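Local coordinates for heme-binding protein A (Haemophilus parasuis 29755, PDB 3TPA), which probably binds glutathione as a periplasmic solute-binding protein of the family 5 type, although it is named for heme binding, at residues F422-P425 with A430-P433; S438-E443 with V469-Q474. The protein carries 1 engineered substitution. All coordinates share one frame; numbering follows the deposited sequence. Where two conformers were deposited one is given.

Contact 1 (F422-P425 with A430-P433); sequences FLFP and ANIP
The side-chain amide of Asn431 reaches back to the helix that precedes it: ND2 donates to the backbone O of Phe424 at 2.8 Å. The bond is bent, with an N-H...O angle of 139°, and the nitrogen sits well above the carbonyl plane of Phe424, while the acceptor lies almost in the plane of the Asn431 amide. Pro425, next along the chain, packs against the same nitrogen, its CA 3.4 Å from Asn431 ND2. Asn431 ND2 also approaches the Phe424 ring obliquely, 3.6 Å from CD2 with CE2 equally near. Ring and amide planes stand nearly perpendicular, 85° apart. Phe424 carries CG anti to its own N (chi1 -170°), which swings the ring out beside the loop and lets CZ brush Ala430 CB, a loose apolar touch at 4.3 Å. Nearby, Ser428 OG bonds to Ala430 N and the carbonyl of Pro425 accepts from Thr435 OG1, while Phe424 also leans on Glu446 of helix 443-453. In this family 5 solute-binding protein, helix 420-427 and the loop after it are thus joined near the surface by one polar bond with little apolar burial. A side-chain donor from the loop holds a main-chain carbonyl near the helix end, tying the two together whatever else Phe424 O may bind.

Contact 2 (S438-E443 with V469-Q474); sequences SRWTDE and VEIFQQ
Ile471 is the first residue of the 469-474 helical segment to meet the loop, and its CG2 methyl does the touching. Placed anti to the backbone N of Ile471, this branch points at the edge of the Trp440 indole, near the ring plane, with CG2 4.0 Å from Trp440 CH2. The same methyl lies 3.6 Å from Asp442 OD2, a van der Waals approach to a carboxylate whose polar work is done elsewhere: OD2 accepts from the backbone N of Phe445. Phe472 comes next and offers mainly its backbone side, its CA 3.8 Å from Trp440 CH2, while its CB stands 4.3 Å from Trp440 CZ3. The indole reaches the helix because CG is anti to the Trp440 N (chi1 176°), sending the six-membered ring toward it. Further along, Gln473 N bonds to Val469 O at 2.8 Å and Gln474 N to Glu470 O at 3.0 Å, keeping the helical turn regular beneath the contact. Phe445 of helix 443-453 meets Trp440 edge-to-face and also packs against Ile471 and Phe472; Pro477 touches both Trp440 and Phe472. Ile471 further touches Lys444 and Leu448, packing helix 458-475 on helix 443-453. Trp440 thus packs on the first of these helices, and two residues on Asp442 caps the second: an N-cap aspartate whose carboxylate accepts from the backbone N three residues ahead.

Overall arrangement
Contact 1 is a surface contact, a short-range one in which helix 420-427 meets its own following loop through one side-chain-to-backbone hydrogen bond. Contact 2 is partly buried and spans more of the chain, bringing the later part of that same loop against helix 458-475 by apolar packing without a hydrogen bond between its segments. The centres lie about 11 Å apart, and the two regions touch: Ile432 packs on Arg439 and Thr441, while the buried Leu423 meets Val469. Within this solute-binding fold, the Asn431 bond holds the start of the loop to helix 420-427, and Trp440 packs its end on helix 458-475.

Contact 1 (F422-P425 with A430-P433)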
loop_
_atom_site.group_PDB
_atom_site.type_symbol
_atom_site.label_atom_id
_atom_site.label_comp_id
_atom_site.label_asym_id
_atom_site.label_seq_id
_atom_site.Cartn_x
_atom_site.Cartn_y
_atom_site.Cartn_z
ATOM N N PHE A 422 -6.699 4.736 -6.288
ATOM C CA PHE A 422 -7.226 3.579 -7.016
ATOM C C PHE A 422 -7.706 4.073 -8.388
ATOM O O PHE A 422 -7.247 3.619 -9.423
ATOM C CB PHE A 422 -8.447 2.948 -6.303
ATOM C CG PHE A 422 -8.115 2.126 -5.089
ATOM C CD1 PHE A 422 -7.944 0.750 -5.189
ATOM C CD2 PHE A 422 -8.023 2.717 -3.842
ATOM C CE1 PHE A 422 -7.652 -0.032 -4.061
ATOM C CE2 PHE A 422 -7.718 1.938 -2.697
ATOM C CZ PHE A 422 -7.539 0.569 -2.813
ATOM N N LEU A 423 -8.640 5.016 -8.371
ATOM C CA LEU A 423 -9.378 5.409 -9.580
ATOM C C LEU A 423 -8.580 6.193 -10.624
ATOM O O LEU A 423 -8.766 6.009 -11.822
ATOM C CB LEU A 423 -10.614 6.213 -9.203
ATOM C CG LEU A 423 -11.598 5.507 -8.260
ATOM C CD1 LEU A 423 -12.669 6.492 -7.881
ATOM C CD2 LEU A 423 -12.220 4.288 -8.909
ATOM N N PHE A 424 -7.691 7.067 -10.181
ATOM C CA PHE A 424 -6.883 7.813 -11.146
ATOM C C PHE A 424 -5.846 6.914 -11.855
ATOM O O PHE A 424 -5.736 6.944 -13.077
ATOM C CB PHE A 424 -6.230 9.050 -10.488
ATOM C CG PHE A 424 -5.587 9.987 -11.471
ATOM C CD1 PHE A 424 -6.330 10.995 -12.088
ATOM C CD2 PHE A 424 -4.256 9.860 -11.784
ATOM C CE1 PHE A 424 -5.741 11.864 -13.006
ATOM C CE2 PHE A 424 -3.654 10.724 -12.690
ATOM C CZ PHE A 424 -4.393 11.722 -13.309
ATOM N N PRO A 425 -5.076 6.122 -11.099
ATOM C CA PRO A 425 -4.136 5.236 -11.803
ATOM C C PRO A 425 -4.821 4.271 -12.771
ATOM O O PRO A 425 -4.296 4.025 -13.868
ATOM C CB PRO A 425 -3.467 4.465 -10.663
ATOM C CG PRO A 425 -3.488 5.423 -9.513
ATOM C CD PRO A 425 -4.820 6.150 -9.650
ATOM N N ALA A 430 -5.058 10.137 -18.564
ATOM C CA ALA A 430 -3.653 10.502 -18.536
ATOM C C ALA A 430 -2.733 9.298 -18.372
ATOM O O ALA A 430 -1.529 9.392 -18.630
ATOM C CB ALA A 430 -3.387 11.546 -17.446
ATOM N N ASN A 431 -3.305 8.166 -17.948
ATOM C CA ASN A 431 -2.538 6.961 -17.740
ATOM C C ASN A 431 -2.672 5.968 -18.892
ATOM O O ASN A 431 -2.536 4.764 -18.712
ATOM C CB ASN A 431 -2.887 6.351 -16.377
ATOM C CG ASN A 431 -2.376 7.200 -15.233
ATOM O OD1 ASN A 431 -1.235 7.630 -15.252
ATOM N ND2 ASN A 431 -3.221 7.460 -14.243
ATOM N N ILE A 432 -2.945 6.491 -20.085
ATOM C CA ILE A 432 -2.885 5.688 -21.310
ATOM C C ILE A 432 -1.866 6.296 -22.273
ATOM O O ILE A 432 -1.951 7.478 -22.579
ATOM C CB ILE A 432 -4.229 5.667 -22.070
ATOM C CG1 ILE A 432 -5.404 5.322 -21.156
ATOM C CG2 ILE A 432 -4.161 4.696 -23.237
ATOM C CD1 ILE A 432 -6.762 5.618 -21.811
ATOM N N PRO A 433 -0.892 5.500 -22.739
ATOM C CA PRO A 433 -0.590 4.127 -22.324
ATOM C C PRO A 433 0.036 4.157 -20.940
ATOM O O PRO A 433 0.834 5.053 -20.671
ATOM C CB PRO A 433 0.447 3.659 -23.358
ATOM C CG PRO A 433 0.442 4.707 -24.456
ATOM C CD PRO A 433 0.031 5.977 -23.782
#

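Contact 2 (S438-E443 with V469-Q474)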
loop_
_atom_site.group_PDB
_atom_site.type_symbol
_atom_site.label_atom_id
_atom_site.label_comp_id
_atom_site.label_asym_id
_atom_site.label_seq_id
_atom_site.Cartn_x
_atom_site.Cartn_y
_atom_site.Cartn_z
ATOM N N SER A 438 -7.194 -0.930 -19.283
ATOM C CA SER A 438 -8.423 -1.031 -20.081
ATOM C C SER A 438 -8.558 0.054 -21.164
ATOM O O SER A 438 -9.284 -0.132 -22.138
ATOM C CB SER A 438 -9.667 -1.008 -19.174
ATOM O OG SER A 438 -9.912 0.297 -18.679
ATOM N N ARG A 439 -7.871 1.179 -20.984
ATOM C CA ARG A 439 -7.932 2.301 -21.939
ATOM C C ARG A 439 -9.265 3.021 -21.923
ATOM O O ARG A 439 -9.554 3.828 -22.804
ATOM C CB ARG A 439 -7.635 1.852 -23.375
ATOM C CG ARG A 439 -6.350 1.041 -23.533
ATOM C CD ARG A 439 -5.602 1.497 -24.807
ATOM N NE ARG A 439 -4.185 1.215 -24.684
ATOM C CZ ARG A 439 -3.230 1.896 -25.285
ATOM N NH1 ARG A 439 -3.523 2.918 -26.071
ATOM N NH2 ARG A 439 -1.980 1.541 -25.089
ATOM N N TRP A 440 -10.086 2.734 -20.922
ATOM C CA TRP A 440 -11.392 3.378 -20.829
ATOM C C TRP A 440 -11.259 4.804 -20.313
ATOM O O TRP A 440 -10.418 5.092 -19.456
ATOM C CB TRP A 440 -12.317 2.589 -19.905
ATOM C CG TRP A 440 -13.667 3.238 -19.684
ATOM C CD1 TRP A 440 -14.734 3.246 -20.546
ATOM C CD2 TRP A 440 -14.095 3.944 -18.514
ATOM N NE1 TRP A 440 -15.791 3.946 -19.987
ATOM C CE2 TRP A 440 -15.424 4.365 -18.737
ATOM C CE3 TRP A 440 -13.485 4.258 -17.296
ATOM C CZ2 TRP A 440 -16.142 5.087 -17.796
ATOM C CZ3 TRP A 440 -14.207 4.993 -16.359
ATOM C CH2 TRP A 440 -15.513 5.406 -16.624
ATOM N N THR A 441 -12.090 5.694 -20.849
ATOM C CA THR A 441 -12.157 7.079 -20.384
ATOM C C THR A 441 -13.584 7.584 -20.511
ATOM O O THR A 441 -14.334 7.129 -21.377
ATOM C CB THR A 441 -11.239 8.030 -21.208
ATOM O OG1 THR A 441 -11.871 8.352 -22.452
ATOM C CG2 THR A 441 -9.878 7.398 -21.471
ATOM N N ASP A 442 -13.945 8.535 -19.662
ATOM C CA ASP A 442 -15.252 9.169 -19.737
ATOM C C ASP A 442 -15.124 10.606 -19.244
ATOM O O ASP A 442 -14.535 10.857 -18.194
ATOM C CB ASP A 442 -16.281 8.400 -18.909
ATOM C CG ASP A 442 -17.601 9.114 -18.846
ATOM O OD1 ASP A 442 -18.387 8.986 -19.802
ATOM O OD2 ASP A 442 -17.842 9.825 -17.854
ATOM N N GLU A 443 -15.658 11.546 -20.022
ATOM C CA GLU A 443 -15.425 12.960 -19.775
ATOM C C GLU A 443 -15.906 13.363 -18.400
ATOM O O GLU A 443 -15.187 14.027 -17.676
ATOM C CB GLU A 443 -16.094 13.819 -20.841
ATOM C CG GLU A 443 -15.929 15.315 -20.612
ATOM C CD GLU A 443 -16.389 16.130 -21.805
ATOM O OE1 GLU A 443 -17.039 15.548 -22.703
ATOM O OE2 GLU A 443 -16.090 17.346 -21.849
ATOM N N VAL A 469 -17.591 6.245 -9.327
ATOM C CA VAL A 469 -17.623 4.782 -9.348
ATOM C C VAL A 469 -18.903 4.250 -10.023
ATOM O O VAL A 469 -18.862 3.267 -10.732
ATOM C CB VAL A 469 -17.425 4.185 -7.935
ATOM C CG1 VAL A 469 -17.786 2.710 -7.921
ATOM C CG2 VAL A 469 -15.982 4.384 -7.502
ATOM N N GLU A 470 -20.035 4.921 -9.849
ATOM C CA GLU A 470 -21.267 4.490 -10.517
ATOM C C GLU A 470 -21.124 4.566 -12.042
ATOM O O GLU A 470 -21.622 3.709 -12.773
ATOM C CB GLU A 470 -22.464 5.320 -10.039
ATOM C CG GLU A 470 -22.898 5.021 -8.604
ATOM C CD GLU A 470 -24.104 4.092 -8.520
ATOM O OE1 GLU A 470 -24.501 3.511 -9.551
ATOM O OE2 GLU A 470 -24.663 3.943 -7.411
ATOM N N ILE A 471 -20.431 5.590 -12.526
ATOM C CA ILE A 471 -20.191 5.717 -13.965
ATOM C C ILE A 471 -19.259 4.608 -14.459
ATOM O O ILE A 471 -19.533 3.926 -15.464
ATOM C CB ILE A 471 -19.599 7.096 -14.333
ATOM C CG1 ILE A 471 -20.641 8.205 -14.140
ATOM C CG2 ILE A 471 -19.064 7.090 -15.771
ATOM C CD1 ILE A 471 -20.060 9.626 -14.221
ATOM N N PHE A 472 -18.153 4.428 -13.750
ATOM C CA PHE A 472 -17.259 3.294 -14.031
ATOM C C PHE A 472 -18.021 1.955 -14.071
ATOM O O PHE A 472 -17.865 1.166 -14.999
ATOM C CB PHE A 472 -16.133 3.207 -12.996
ATOM C CG PHE A 472 -15.655 1.802 -12.754
ATOM C CD1 PHE A 472 -14.810 1.172 -13.664
ATOM C CD2 PHE A 472 -16.085 1.090 -11.632
ATOM C CE1 PHE A 472 -14.374 -0.151 -13.431
ATOM C CE2 PHE A 472 -15.675 -0.217 -11.411
ATOM C CZ PHE A 472 -14.816 -0.837 -12.308
ATOM N N GLN A 473 -18.848 1.699 -13.066
ATOM C CA GLN A 473 -19.565 0.415 -12.994
ATOM C C GLN A 473 -20.517 0.205 -14.173
ATOM O O GLN A 473 -20.568 -0.876 -14.740
ATOM C CB GLN A 473 -20.311 0.270 -11.658
ATOM C CG GLN A 473 -20.899 -1.141 -11.397
ATOM C CD GLN A 473 -19.835 -2.215 -11.103
ATOM O OE1 GLN A 473 -18.658 -2.041 -11.398
ATOM N NE2 GLN A 473 -20.260 -3.323 -10.510
ATOM N N GLN A 474 -21.246 1.259 -14.548
ATOM C CA GLN A 474 -22.162 1.233 -15.687
ATOM C C GLN A 474 -21.465 0.796 -16.976
ATOM O O GLN A 474 -22.066 0.174 -17.843
ATOM C CB GLN A 474 -22.790 2.628 -15.881
ATOM C CG GLN A 474 -23.850 2.973 -14.837
ATOM C CD GLN A 474 -24.260 4.444 -14.832
ATOM O OE1 GLN A 474 -23.523 5.322 -15.292
ATOM N NE2 GLN A 474 -25.441 4.716 -14.289
#